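Local coordinates for variable region-containing chitin-binding protein 3 (Branchiostoma floridae, PDB 1XT5) that carries immunoglobulin V-type domains, the first of which is described here, as an immune-type receptor of amphioxus, and probably binds chitin through a separate domain, at residues 14-17 with 21-24; 51-56 with 78-83; 83-88 with 93-98; 110-115 with 120-125. All coordinates share one frame; numbering follows the deposited sequence. Where two conformers were deposited one is given.

Contact 1. Residues 14-17 with 21-24; sequences VEVH and TVEL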
loop_
_atom_site.group_PDB
_atom_site.type_symbol
_atom_site.label_atom_id
_atom_site.label_comp_id
_atom_site.label_asym_id
_atom_site.label_seq_id
_atom_site.Cartn_x
_atom_site.Cartn_y
_atom_site.Cartn_z
ATOM N N VAL A 14 -12.015 3.176 6.771
ATOM C CA VAL A 14 -11.981 4.638 6.690
ATOM C C VAL A 14 -13.135 5.077 5.821
ATOM O O VAL A 14 -13.548 4.367 4.928
ATOM C CB VAL A 14 -10.640 5.176 6.153
ATOM C CG1 VAL A 14 -9.497 4.718 7.070
ATOM C CG2 VAL A 14 -10.348 4.756 4.736
ATOM N N GLU A 15 -13.679 6.253 6.088
ATOM C CA GLU A 15 -14.825 6.787 5.325
ATOM C C GLU A 15 -14.458 8.184 4.829
ATOM O O GLU A 15 -13.829 8.962 5.569
ATOM C CB GLU A 15 -16.072 6.788 6.164
ATOM C CG GLU A 15 -17.283 7.309 5.432
ATOM C CD GLU A 15 -18.635 7.045 6.077
ATOM O OE1 GLU A 15 -19.612 7.593 5.525
ATOM O OE2 GLU A 15 -18.685 6.345 7.098
ATOM N N VAL A 16 -14.917 8.518 3.629
ATOM C CA VAL A 16 -14.791 9.854 3.086
ATOM C C VAL A 16 -15.940 10.131 2.136
ATOM O O VAL A 16 -16.538 9.216 1.574
ATOM C CB VAL A 16 -13.467 9.954 2.297
ATOM C CG1 VAL A 16 -13.486 9.179 1.005
ATOM C CG2 VAL A 16 -13.118 11.416 2.071
ATOM N N HIS A 17 -16.235 11.416 1.931
ATOM C CA HIS A 17 -17.183 11.798 0.882
ATOM C C HIS A 17 -16.525 11.685 -0.490
ATOM O O HIS A 17 -15.327 11.963 -0.629
ATOM C CB HIS A 17 -17.580 13.254 1.213
ATOM C CG HIS A 17 -18.207 13.582 2.524
ATOM N ND1 HIS A 17 -17.776 14.396 3.541
ATOM C CD2 HIS A 17 -19.398 13.134 2.972
ATOM C CE1 HIS A 17 -18.679 14.409 4.536
ATOM N NE2 HIS A 17 -19.709 13.624 4.210
ATOM N N THR A 21 -10.476 13.694 -0.145
ATOM C CA THR A 21 -9.188 13.079 0.005
ATOM C C THR A 21 -9.190 12.210 1.255
ATOM O O THR A 21 -9.697 12.620 2.313
ATOM C CB THR A 21 -8.081 14.120 0.051
ATOM O OG1 THR A 21 -8.067 14.837 -1.201
ATOM C CG2 THR A 21 -6.704 13.503 0.277
ATOM N N VAL A 22 -8.653 11.001 1.159
ATOM C CA VAL A 22 -8.623 10.072 2.246
ATOM C C VAL A 22 -7.245 9.437 2.355
ATOM O O VAL A 22 -6.540 9.277 1.371
ATOM C CB VAL A 22 -9.726 8.989 2.099
ATOM C CG1 VAL A 22 -9.447 8.107 0.884
ATOM C CG2 VAL A 22 -10.023 8.202 3.335
ATOM N N GLU A 23 -6.884 9.020 3.584
ATOM C CA GLU A 23 -5.687 8.256 3.804
ATOM C C GLU A 23 -6.006 6.876 4.429
ATOM O O GLU A 23 -6.866 6.796 5.326
ATOM C CB GLU A 23 -4.700 9.035 4.638
ATOM C CG GLU A 23 -4.230 10.324 3.921
ATOM C CD GLU A 23 -3.032 11.050 4.410
ATOM O OE1 GLU A 23 -2.434 10.540 5.378
ATOM O OE2 GLU A 23 -2.741 12.078 3.786
ATOM N N LEU A 24 -5.306 5.877 3.954
ATOM C CA LEU A 24 -5.488 4.502 4.395
ATOM C C LEU A 24 -4.172 4.100 5.084
ATOM O O LEU A 24 -3.187 3.854 4.398
ATOM C CB LEU A 24 -5.776 3.535 3.274
ATOM C CG LEU A 24 -7.094 3.831 2.550
ATOM C CD1 LEU A 24 -7.249 5.043 1.714
ATOM C CD2 LEU A 24 -7.398 2.689 1.546
#
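Val14 and Val16 pack on Val22, and Val14 also reaches Leu24, where strands A' (13-17) and B (22-31) of an immunoglobulin V-set sandwich run past each other. The two strands are antiparallel, at 163°, but belong to different sheets. Their axes come no closer than 7.6 Å, and no hydrogen bond joins the segments; each strand pairs elsewhere, Val14 and Val16 with strand 122-132 and Val22 with Leu96. Outside the contact, on the far side of its strand, Glu15 is hydrogen-bonded by OE1 to Thr132 OG1.

The contact is therefore carried by aliphatic groups. Val22 lies against both valines of the other strand; its CG2 meets Val14 CG2 at 3.7 Å, in the Val14 conformer given, and its CB is 3.9 Å from Val16 CB, the two side chains crossing obliquely. Val14 CG2 also approaches CG of Leu24, whose side chain stands roughly at a right angle to that of the valine.

Backbone carbonyls are packed on as well. Val14 CG1 lies near Glu23 O. At the turn end, Val16 CG2, anti to its own backbone nitrogen (chi1 71° for CG1), rests 3.6 Å from Thr21 O.

Contact 2. Residues 51-56 with 78-83; sequences TKVFKG and GDFLGR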
loop_
_atom_site.group_PDB
_atom_site.type_symbol
_atom_site.label_atom_id
_atom_site.label_comp_id
_atom_site.label_asym_id
_atom_site.label_seq_id
_atom_site.Cartn_x
_atom_site.Cartn_y
_atom_site.Cartn_z
ATOM N N THR A 51 -6.993 -5.203 -8.557
ATOM C CA THR A 51 -6.414 -4.312 -9.534
ATOM C C THR A 51 -5.377 -3.424 -8.837
ATOM O O THR A 51 -5.486 -3.079 -7.651
ATOM C CB THR A 51 -7.477 -3.499 -10.280
ATOM O OG1 THR A 51 -6.922 -2.923 -11.462
ATOM C CG2 THR A 51 -8.042 -2.414 -9.426
ATOM N N LYS A 52 -4.324 -3.051 -9.565
ATOM C CA LYS A 52 -3.258 -2.240 -8.998
ATOM C C LYS A 52 -3.697 -0.840 -8.741
ATOM O O LYS A 52 -4.249 -0.163 -9.617
ATOM C CB LYS A 52 -2.036 -2.249 -9.952
ATOM C CG LYS A 52 -1.372 -3.591 -10.057
ATOM C CD LYS A 52 -0.337 -3.526 -11.189
ATOM C CE LYS A 52 0.960 -2.912 -10.713
ATOM N NZ LYS A 52 2.123 -3.239 -11.567
ATOM N N VAL A 53 -3.338 -0.328 -7.549
ATOM C CA VAL A 53 -3.523 1.086 -7.199
ATOM C C VAL A 53 -2.177 1.825 -7.262
ATOM O O VAL A 53 -2.034 2.865 -7.882
ATOM C CB VAL A 53 -4.197 1.231 -5.837
ATOM C CG1 VAL A 53 -4.320 2.676 -5.447
ATOM C CG2 VAL A 53 -5.546 0.511 -5.858
ATOM N N PHE A 54 -1.195 1.271 -6.564
ATOM C CA PHE A 54 0.095 1.868 -6.366
ATOM C C PHE A 54 1.126 0.762 -6.226
ATOM O O PHE A 54 0.857 -0.257 -5.597
ATOM C CB PHE A 54 0.084 2.763 -5.119
ATOM C CG PHE A 54 1.432 3.389 -4.778
ATOM C CD1 PHE A 54 1.743 4.655 -5.266
ATOM C CD2 PHE A 54 2.354 2.706 -3.996
ATOM C CE1 PHE A 54 2.989 5.206 -4.983
ATOM C CE2 PHE A 54 3.617 3.241 -3.734
ATOM C CZ PHE A 54 3.871 4.496 -4.235
ATOM N N LYS A 55 2.334 1.032 -6.699
ATOM C CA LYS A 55 3.487 0.190 -6.422
ATOM C C LYS A 55 4.707 1.104 -6.211
ATOM O O LYS A 55 4.844 2.121 -6.907
ATOM C CB LYS A 55 3.759 -0.839 -7.510
ATOM C CG LYS A 55 4.737 -1.960 -7.205
ATOM C CD LYS A 55 4.865 -2.965 -8.329
ATOM C CE LYS A 55 5.841 -4.062 -8.031
ATOM N NZ LYS A 55 5.929 -5.048 -9.159
ATOM N N GLY A 56 5.594 0.729 -5.316
ATOM C CA GLY A 56 6.810 1.471 -5.146
ATOM C C GLY A 56 7.854 0.734 -4.362
ATOM O O GLY A 56 7.566 -0.219 -3.641
ATOM N N GLY A 78 -3.944 2.831 -13.584
ATOM C CA GLY A 78 -5.323 2.703 -13.966
ATOM C C GLY A 78 -6.128 3.927 -13.575
ATOM O O GLY A 78 -5.730 5.069 -13.795
ATOM N N ASP A 79 -7.320 3.664 -13.033
ATOM C CA ASP A 79 -8.192 4.733 -12.650
ATOM C C ASP A 79 -7.641 5.565 -11.504
ATOM O O ASP A 79 -8.213 6.587 -11.179
ATOM C CB ASP A 79 -9.543 4.115 -12.249
ATOM C CG ASP A 79 -10.316 3.627 -13.463
ATOM O OD1 ASP A 79 -10.056 3.952 -14.606
ATOM O OD2 ASP A 79 -11.225 2.862 -13.148
ATOM N N PHE A 80 -6.574 5.112 -10.862
ATOM C CA PHE A 80 -5.976 5.800 -9.733
ATOM C C PHE A 80 -4.808 6.671 -10.116
ATOM O O PHE A 80 -4.250 7.333 -9.264
ATOM C CB PHE A 80 -5.516 4.789 -8.647
ATOM C CG PHE A 80 -6.666 3.851 -8.255
ATOM C CD1 PHE A 80 -6.779 2.637 -8.904
ATOM C CD2 PHE A 80 -7.545 4.249 -7.313
ATOM C CE1 PHE A 80 -7.835 1.788 -8.656
ATOM C CE2 PHE A 80 -8.645 3.400 -7.013
ATOM C CZ PHE A 80 -8.727 2.206 -7.698
ATOM N N LEU A 81 -4.419 6.604 -11.383
ATOM C CA LEU A 81 -3.240 7.342 -11.825
ATOM C C LEU A 81 -3.475 8.789 -11.565
ATOM O O LEU A 81 -4.480 9.366 -11.954
ATOM C CB LEU A 81 -2.939 7.060 -13.302
ATOM C CG LEU A 81 -1.544 7.407 -13.786
ATOM C CD1 LEU A 81 -1.252 6.658 -15.107
ATOM C CD2 LEU A 81 -1.264 8.879 -13.993
ATOM N N GLY A 82 -2.501 9.430 -10.944
ATOM C CA GLY A 82 -2.577 10.766 -10.566
ATOM C C GLY A 82 -3.367 11.130 -9.340
ATOM O O GLY A 82 -3.397 12.309 -8.950
ATOM N N ARG A 83 -4.012 10.193 -8.708
ATOM C CA ARG A 83 -4.787 10.375 -7.502
ATOM C C ARG A 83 -4.250 9.634 -6.300
ATOM O O ARG A 83 -4.565 10.013 -5.162
ATOM C CB ARG A 83 -6.250 9.925 -7.689
ATOM C CG ARG A 83 -6.922 10.628 -8.826
ATOM C CD ARG A 83 -8.401 10.379 -8.918
ATOM N NE ARG A 83 -8.843 9.022 -9.094
ATOM C CZ ARG A 83 -9.478 8.199 -8.227
ATOM N NH1 ARG A 83 -9.723 8.582 -6.996
ATOM N NH2 ARG A 83 -9.838 7.007 -8.618
#
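Asp79 O is gripped side-on by two nitrogens of Arg83, NH2 at 3.1 Å and NE at 3.3 Å. The NE donor lies in the carbonyl plane, whereas NH2 stands about 50° above it, so the bifurcated grip is uneven. NH1 of the same guanidinium turns to a salt bridge with Asp103, the arginine-aspartate pair familiar from the base of V-type domains. Two backbone bonds tighten the turn further: Arg83 N to Phe80 O, 2.9 Å, and Leu81 N to Gly78 O.

The turn so fixed presents Phe80 to strand 51-56. Val53 CG2 sits over one face of the ring, 3.9 Å from the centroid and 15° off the normal, a CH-pi contact placed somewhat toward the rim. The second branch, CG1, reaches Phe80 CG at 3.8 Å, so both methyl groups of Val53 are used. Thr51 CG2 touches from the edge, 4.3 Å from Phe80 CE1, and Lys52 O comes obliquely against CD1. Val53 and Phe54 both face Trp41 in a classic beta bulge of the strand, which is where the ring is met.

Across the segments no hydrogen bond forms: the polar bonds close the turn upon itself, while its hold on the strand is dispersion and CH-pi contact, so the contact should depend on shape and apolar burial, not on polar bonding between the two segments.

Contact 3. Residues 83-88 with 93-98; sequences RASVAN and TLRLTH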
loop_
_atom_site.group_PDB
_atom_site.type_symbol
_atom_site.label_atom_id
_atom_site.label_comp_id
_atom_site.label_asym_id
_atom_site.label_seq_id
_atom_site.Cartn_x
_atom_site.Cartn_y
_atom_site.Cartn_z
ATOM N N ARG A 83 -4.012 10.193 -8.708
ATOM C CA ARG A 83 -4.787 10.375 -7.502
ATOM C C ARG A 83 -4.250 9.634 -6.300
ATOM O O ARG A 83 -4.565 10.013 -5.162
ATOM C CB ARG A 83 -6.250 9.925 -7.689
ATOM C CG ARG A 83 -6.922 10.628 -8.826
ATOM C CD ARG A 83 -8.401 10.379 -8.918
ATOM N NE ARG A 83 -8.843 9.022 -9.094
ATOM C CZ ARG A 83 -9.478 8.199 -8.227
ATOM N NH1 ARG A 83 -9.723 8.582 -6.996
ATOM N NH2 ARG A 83 -9.838 7.007 -8.618
ATOM N N ALA A 84 -3.428 8.628 -6.486
ATOM C CA ALA A 84 -2.928 7.800 -5.419
ATOM C C ALA A 84 -1.440 8.105 -5.188
ATOM O O ALA A 84 -0.655 8.147 -6.143
ATOM C CB ALA A 84 -3.102 6.328 -5.791
ATOM N N SER A 85 -1.048 8.227 -3.932
ATOM C CA SER A 85 0.350 8.481 -3.608
ATOM C C SER A 85 0.696 7.830 -2.272
ATOM O O SER A 85 -0.180 7.632 -1.437
ATOM C CB SER A 85 0.638 9.992 -3.611
ATOM O OG SER A 85 -0.117 10.693 -2.642
ATOM N N VAL A 86 1.975 7.563 -2.075
ATOM C CA VAL A 86 2.530 7.077 -0.823
ATOM C C VAL A 86 3.703 7.968 -0.488
ATOM O O VAL A 86 4.741 7.902 -1.148
ATOM C CB VAL A 86 2.918 5.583 -0.922
ATOM C CG1 VAL A 86 3.605 5.111 0.352
ATOM C CG2 VAL A 86 1.688 4.714 -1.145
ATOM N N ALA A 87 3.560 8.801 0.539
ATOM C CA ALA A 87 4.594 9.782 0.877
ATOM C C ALA A 87 5.856 9.144 1.447
ATOM O O ALA A 87 6.948 9.713 1.273
ATOM C CB ALA A 87 4.059 10.785 1.894
ATOM N N ASN A 88 5.703 8.049 2.151
ATOM C CA ASN A 88 6.823 7.443 2.882
ATOM C C ASN A 88 6.757 5.942 2.691
ATOM O O ASN A 88 5.923 5.271 3.292
ATOM C CB ASN A 88 6.716 7.795 4.370
ATOM C CG ASN A 88 7.872 7.258 5.176
ATOM O OD1 ASN A 88 8.626 6.467 4.813
ATOM N ND2 ASN A 88 7.923 7.635 6.464
ATOM N N THR A 93 1.342 4.412 4.247
ATOM C CA THR A 93 0.004 4.945 4.150
ATOM C C THR A 93 -0.266 5.482 2.765
ATOM O O THR A 93 0.550 6.226 2.197
ATOM C CB THR A 93 -0.139 6.067 5.185
ATOM O OG1 THR A 93 0.016 5.460 6.449
ATOM C CG2 THR A 93 -1.422 6.861 5.052
ATOM N N LEU A 94 -1.428 5.096 2.227
ATOM C CA LEU A 94 -1.897 5.534 0.923
ATOM C C LEU A 94 -2.776 6.780 1.066
ATOM O O LEU A 94 -3.664 6.805 1.906
ATOM C CB LEU A 94 -2.752 4.423 0.325
ATOM C CG LEU A 94 -3.404 4.724 -1.041
ATOM C CD1 LEU A 94 -2.353 4.815 -2.128
ATOM C CD2 LEU A 94 -4.419 3.643 -1.368
ATOM N N ARG A 95 -2.528 7.767 0.219
ATOM C CA ARG A 95 -3.389 8.951 0.075
ATOM C C ARG A 95 -4.084 8.849 -1.277
ATOM O O ARG A 95 -3.430 8.668 -2.311
ATOM C CB ARG A 95 -2.546 10.223 0.141
ATOM C CG ARG A 95 -3.357 11.506 0.050
ATOM C CD ARG A 95 -2.482 12.719 0.258
ATOM N NE ARG A 95 -3.033 14.047 0.197
ATOM C CZ ARG A 95 -3.062 14.760 -0.923
ATOM N NH1 ARG A 95 -2.643 14.328 -2.114
ATOM N NH2 ARG A 95 -3.597 15.980 -0.829
ATOM N N LEU A 96 -5.407 8.983 -1.274
ATOM C CA LEU A 96 -6.224 8.965 -2.490
ATOM C C LEU A 96 -6.991 10.245 -2.570
ATOM O O LEU A 96 -7.744 10.610 -1.626
ATOM C CB LEU A 96 -7.080 7.718 -2.470
ATOM C CG LEU A 96 -7.832 7.476 -3.755
ATOM C CD1 LEU A 96 -6.894 7.181 -4.922
ATOM C CD2 LEU A 96 -8.832 6.342 -3.532
ATOM N N THR A 97 -6.827 10.997 -3.661
ATOM C CA THR A 97 -7.548 12.284 -3.836
ATOM C C THR A 97 -8.724 12.080 -4.794
ATOM O O THR A 97 -8.816 11.079 -5.513
ATOM C CB THR A 97 -6.637 13.368 -4.402
ATOM O OG1 THR A 97 -6.184 12.949 -5.678
ATOM C CG2 THR A 97 -5.445 13.558 -3.538
ATOM N N HIS A 98 -9.601 13.096 -4.799
ATOM C CA HIS A 98 -10.735 13.137 -5.745
ATOM C C HIS A 98 -11.494 11.798 -5.741
ATOM O O HIS A 98 -11.716 11.193 -6.792
ATOM C CB HIS A 98 -10.299 13.471 -7.153
ATOM C CG HIS A 98 -9.646 14.764 -7.230
ATOM N ND1 HIS A 98 -10.335 15.944 -7.280
ATOM C CD2 HIS A 98 -8.319 15.045 -7.310
ATOM C CE1 HIS A 98 -9.438 16.912 -7.338
ATOM N NE2 HIS A 98 -8.207 16.436 -7.382
HETATM O O HOH W 1 -2.541 11.403 -3.496
HETATM O O HOH W 2 0.902 9.031 1.698
HETATM O O HOH W 3 3.166 7.046 3.297
#
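The methyl group of Ala84 packs against the CD1 atoms of both Leu94 and Leu96, 4.0 Å from each, Leu96 being taken in the conformer given. Val86 lies on the same face, its CG2 touching Leu94 CD1 with the two side chains nearly at a right angle. Leu94 places CG anti to its backbone nitrogen (chi1 177°), and from there CD1 returns over the opposing strand, also meeting Ser85 O.

Ser85 and Arg95 form the hydrogen-bonded antiparallel pair at the middle, with Ser85 N to Arg95 O and Arg95 N to Ser85 O both 2.9 Å; the second bond is almost straight at 179°. Beyond it Thr97 N donates to Arg83 O, again at 2.9 Å. In return Arg83 NH1, brought round by the bend in its chain, donates to Thr97 O at 3.0 Å with the acceptor in the guanidinium plane; it is the same NH1 that also serves Asp103.

On the other face a water sits 2.7 Å from Ser85 OG, donates to Arg83 O and accepts from Arg95 NH1, bridging the two strands. Farther along, a second water accepts from Ala87 N and donates to Thr93 O.

This is the D-E hairpin of the V-type sandwich. Strand 84-86 is at the sheet's edge, strand 94-96 lies between it and strand 22-31, and Ala84, Val86 and Leu94 turn inward onto Val53, Phe54 and Trp41 of the opposite sheet.

Contact 4. Residues 110-115 with 120-125; sequences QVAQWS and FGLDAK. With SO4 (sulfate ion), chain B.
Gln113 lays its carboxamide close over Gly121, with OE1 3.3 Å from the CA, an approach possible because the glycine carries no CB to meet the oxygen. The amide's other end is held by two acceptors: NE2 donates to Asp33 OD2 and to O2 of a sulfate ion, the latter at 3.0 Å and nearly straight (166°). Ser3, Arg117 and Gln2 also bind this sulfate, which probably comes from the crystallisation liquor.

Backbone bonds then carry the pairing away from the turn. Gln113 N reaches Gly121 O at 2.9 Å, and Val111 and Asp123 exchange a pair of bonds, N to O in both directions, each 3.0 Å. This is the F-G hairpin of the V domain, whose loop corresponds to the third hypervariable loop of antigen receptors.

On the face bearing Gln110, Ala112, Leu122 and Ala124, the aliphatic and amide groups overlap. Gln110 runs extended (chi1 178°, chi2 179°) and lays its CD 3.7 Å from Leu122 CD1, which also touches Ala112 CB. Nearer its own backbone, Gln110 CB meets Ala124 CB at 4.0 Å. On the reverse face Asp123 OD2 accepts from Val7 N and forms a salt bridge with Lys125 NZ, 3.5 Å away.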
loop_
_atom_site.group_PDB
_atom_site.type_symbol
_atom_site.label_atom_id
_atom_site.label_comp_id
_atom_site.label_asym_id
_atom_site.label_seq_id
_atom_site.Cartn_x
_atom_site.Cartn_y
_atom_site.Cartn_z
ATOM N N GLN A 110 0.212 -4.371 0.841
ATOM C CA GLN A 110 1.080 -5.528 0.729
ATOM C C GLN A 110 2.521 -5.027 0.741
ATOM O O GLN A 110 2.883 -4.132 -0.021
ATOM C CB GLN A 110 0.788 -6.292 -0.551
ATOM C CG GLN A 110 1.698 -7.495 -0.739
ATOM C CD GLN A 110 1.325 -8.206 -1.998
ATOM O OE1 GLN A 110 0.367 -8.956 -2.040
ATOM N NE2 GLN A 110 2.009 -7.898 -3.069
ATOM N N VAL A 111 3.358 -5.640 1.570
ATOM C CA VAL A 111 4.769 -5.311 1.620
ATOM C C VAL A 111 5.529 -6.641 1.494
ATOM O O VAL A 111 5.212 -7.619 2.193
ATOM C CB VAL A 111 5.156 -4.539 2.881
ATOM C CG1 VAL A 111 6.618 -4.078 2.802
ATOM C CG2 VAL A 111 4.253 -3.349 3.123
ATOM N N ALA A 112 6.506 -6.690 0.595
ATOM C CA ALA A 112 7.164 -7.949 0.295
ATOM C C ALA A 112 8.644 -7.715 0.017
ATOM O O ALA A 112 9.029 -6.684 -0.538
ATOM C CB ALA A 112 6.560 -8.605 -0.952
ATOM N N GLN A 113 9.444 -8.710 0.349
ATOM C CA GLN A 113 10.783 -8.763 -0.179
ATOM C C GLN A 113 10.761 -8.676 -1.708
ATOM O O GLN A 113 9.818 -9.170 -2.325
ATOM C CB GLN A 113 11.467 -10.051 0.190
ATOM C CG GLN A 113 11.635 -10.238 1.669
ATOM C CD GLN A 113 12.266 -11.592 1.960
ATOM O OE1 GLN A 113 11.732 -12.627 1.571
ATOM N NE2 GLN A 113 13.411 -11.579 2.609
ATOM N N TRP A 114 11.782 -8.120 -2.311
ATOM C CA TRP A 114 11.847 -8.056 -3.772
ATOM C C TRP A 114 11.791 -9.448 -4.406
ATOM O O TRP A 114 11.231 -9.597 -5.489
ATOM C CB TRP A 114 13.123 -7.400 -4.258
ATOM C CG TRP A 114 13.199 -5.930 -4.048
ATOM C CD1 TRP A 114 12.325 -5.099 -3.449
ATOM C CD2 TRP A 114 14.278 -5.076 -4.469
ATOM N NE1 TRP A 114 12.737 -3.817 -3.465
ATOM C CE2 TRP A 114 13.975 -3.764 -4.092
ATOM C CE3 TRP A 114 15.475 -5.315 -5.146
ATOM C CZ2 TRP A 114 14.805 -2.668 -4.336
ATOM C CZ3 TRP A 114 16.303 -4.253 -5.397
ATOM C CH2 TRP A 114 15.982 -2.972 -5.007
ATOM N N SER A 115 12.470 -10.385 -3.790
ATOM C CA SER A 115 12.380 -11.798 -4.170
ATOM C C SER A 115 11.825 -12.533 -2.952
ATOM O O SER A 115 12.463 -12.596 -1.883
ATOM C CB SER A 115 13.721 -12.315 -4.597
ATOM O OG SER A 115 13.618 -13.715 -4.902
ATOM N N PHE A 120 7.533 -16.328 4.517
ATOM C CA PHE A 120 7.810 -15.331 5.522
ATOM C C PHE A 120 8.044 -13.943 4.941
ATOM O O PHE A 120 7.932 -12.948 5.672
ATOM C CB PHE A 120 9.021 -15.695 6.371
ATOM C CG PHE A 120 8.902 -17.003 7.148
ATOM C CD1 PHE A 120 9.540 -18.153 6.690
ATOM C CD2 PHE A 120 8.169 -17.061 8.312
ATOM C CE1 PHE A 120 9.490 -19.320 7.420
ATOM C CE2 PHE A 120 8.154 -18.225 9.034
ATOM C CZ PHE A 120 8.782 -19.366 8.611
ATOM N N GLY A 121 8.345 -13.838 3.645
ATOM C CA GLY A 121 8.790 -12.590 3.058
ATOM C C GLY A 121 7.742 -11.663 2.550
ATOM O O GLY A 121 8.093 -10.628 1.978
ATOM N N LEU A 122 6.438 -11.956 2.710
ATOM C CA LEU A 122 5.350 -11.110 2.296
ATOM C C LEU A 122 4.326 -11.010 3.421
ATOM O O LEU A 122 4.103 -12.005 4.110
ATOM C CB LEU A 122 4.621 -11.657 1.014
ATOM C CG LEU A 122 3.472 -10.839 0.430
ATOM C CD1 LEU A 122 3.407 -11.066 -1.050
ATOM C CD2 LEU A 122 2.091 -11.186 1.016
ATOM N N ASP A 123 3.684 -9.847 3.573
ATOM C CA ASP A 123 2.465 -9.787 4.370
ATOM C C ASP A 123 1.539 -8.783 3.723
ATOM O O ASP A 123 1.979 -7.941 2.924
ATOM C CB ASP A 123 2.750 -9.469 5.844
ATOM C CG ASP A 123 1.596 -9.740 6.779
ATOM O OD1 ASP A 123 0.674 -10.524 6.399
ATOM O OD2 ASP A 123 1.596 -9.196 7.893
ATOM N N ALA A 124 0.272 -8.830 4.076
ATOM C CA ALA A 124 -0.716 -7.886 3.557
ATOM C C ALA A 124 -1.882 -7.824 4.518
ATOM O O ALA A 124 -2.275 -8.842 5.086
ATOM C CB ALA A 124 -1.222 -8.330 2.171
ATOM N N LYS A 125 -2.464 -6.631 4.651
ATOM C CA LYS A 125 -3.691 -6.416 5.393
ATOM C C LYS A 125 -4.556 -5.458 4.600
ATOM O O LYS A 125 -4.037 -4.641 3.825
ATOM C CB LYS A 125 -3.456 -5.860 6.790
ATOM C CG LYS A 125 -2.826 -6.857 7.731
ATOM C CD LYS A 125 -2.577 -6.316 9.107
ATOM C CE LYS A 125 -2.311 -7.385 10.163
ATOM N NZ LYS A 125 -1.201 -8.267 9.791
HETATM S S SO4 B . 15.433 -15.213 3.892
HETATM O O1 SO4 B . 16.644 -15.707 3.096
HETATM O O2 SO4 B . 15.116 -13.852 3.435
HETATM O O3 SO4 B . 15.648 -15.253 5.275
HETATM O O4 SO4 B . 14.326 -16.100 3.549
#

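From the N terminus the contacts follow one another in series, with none nested in or crossing another. Contact 1 closes the short turn between strands 13-17 and 22-31 and joins the two sheets. Contact 2 closes the longest excursion, through strand 72-76, bringing the turn before strand 84-86 back to strand 50-58. It shares Arg83 with contact 3, the D-E hairpin, and the two touch: Val53 meets Ala84 across the sandwich, and Phe80, in the loop, touches Leu96. Contact 3 also abuts contact 1, since strands 22-31 and 94-96 are neighbours. Contact 4 closes the last hairpin, at the other end of the domain, its centre about 24 Å from that of contact 1.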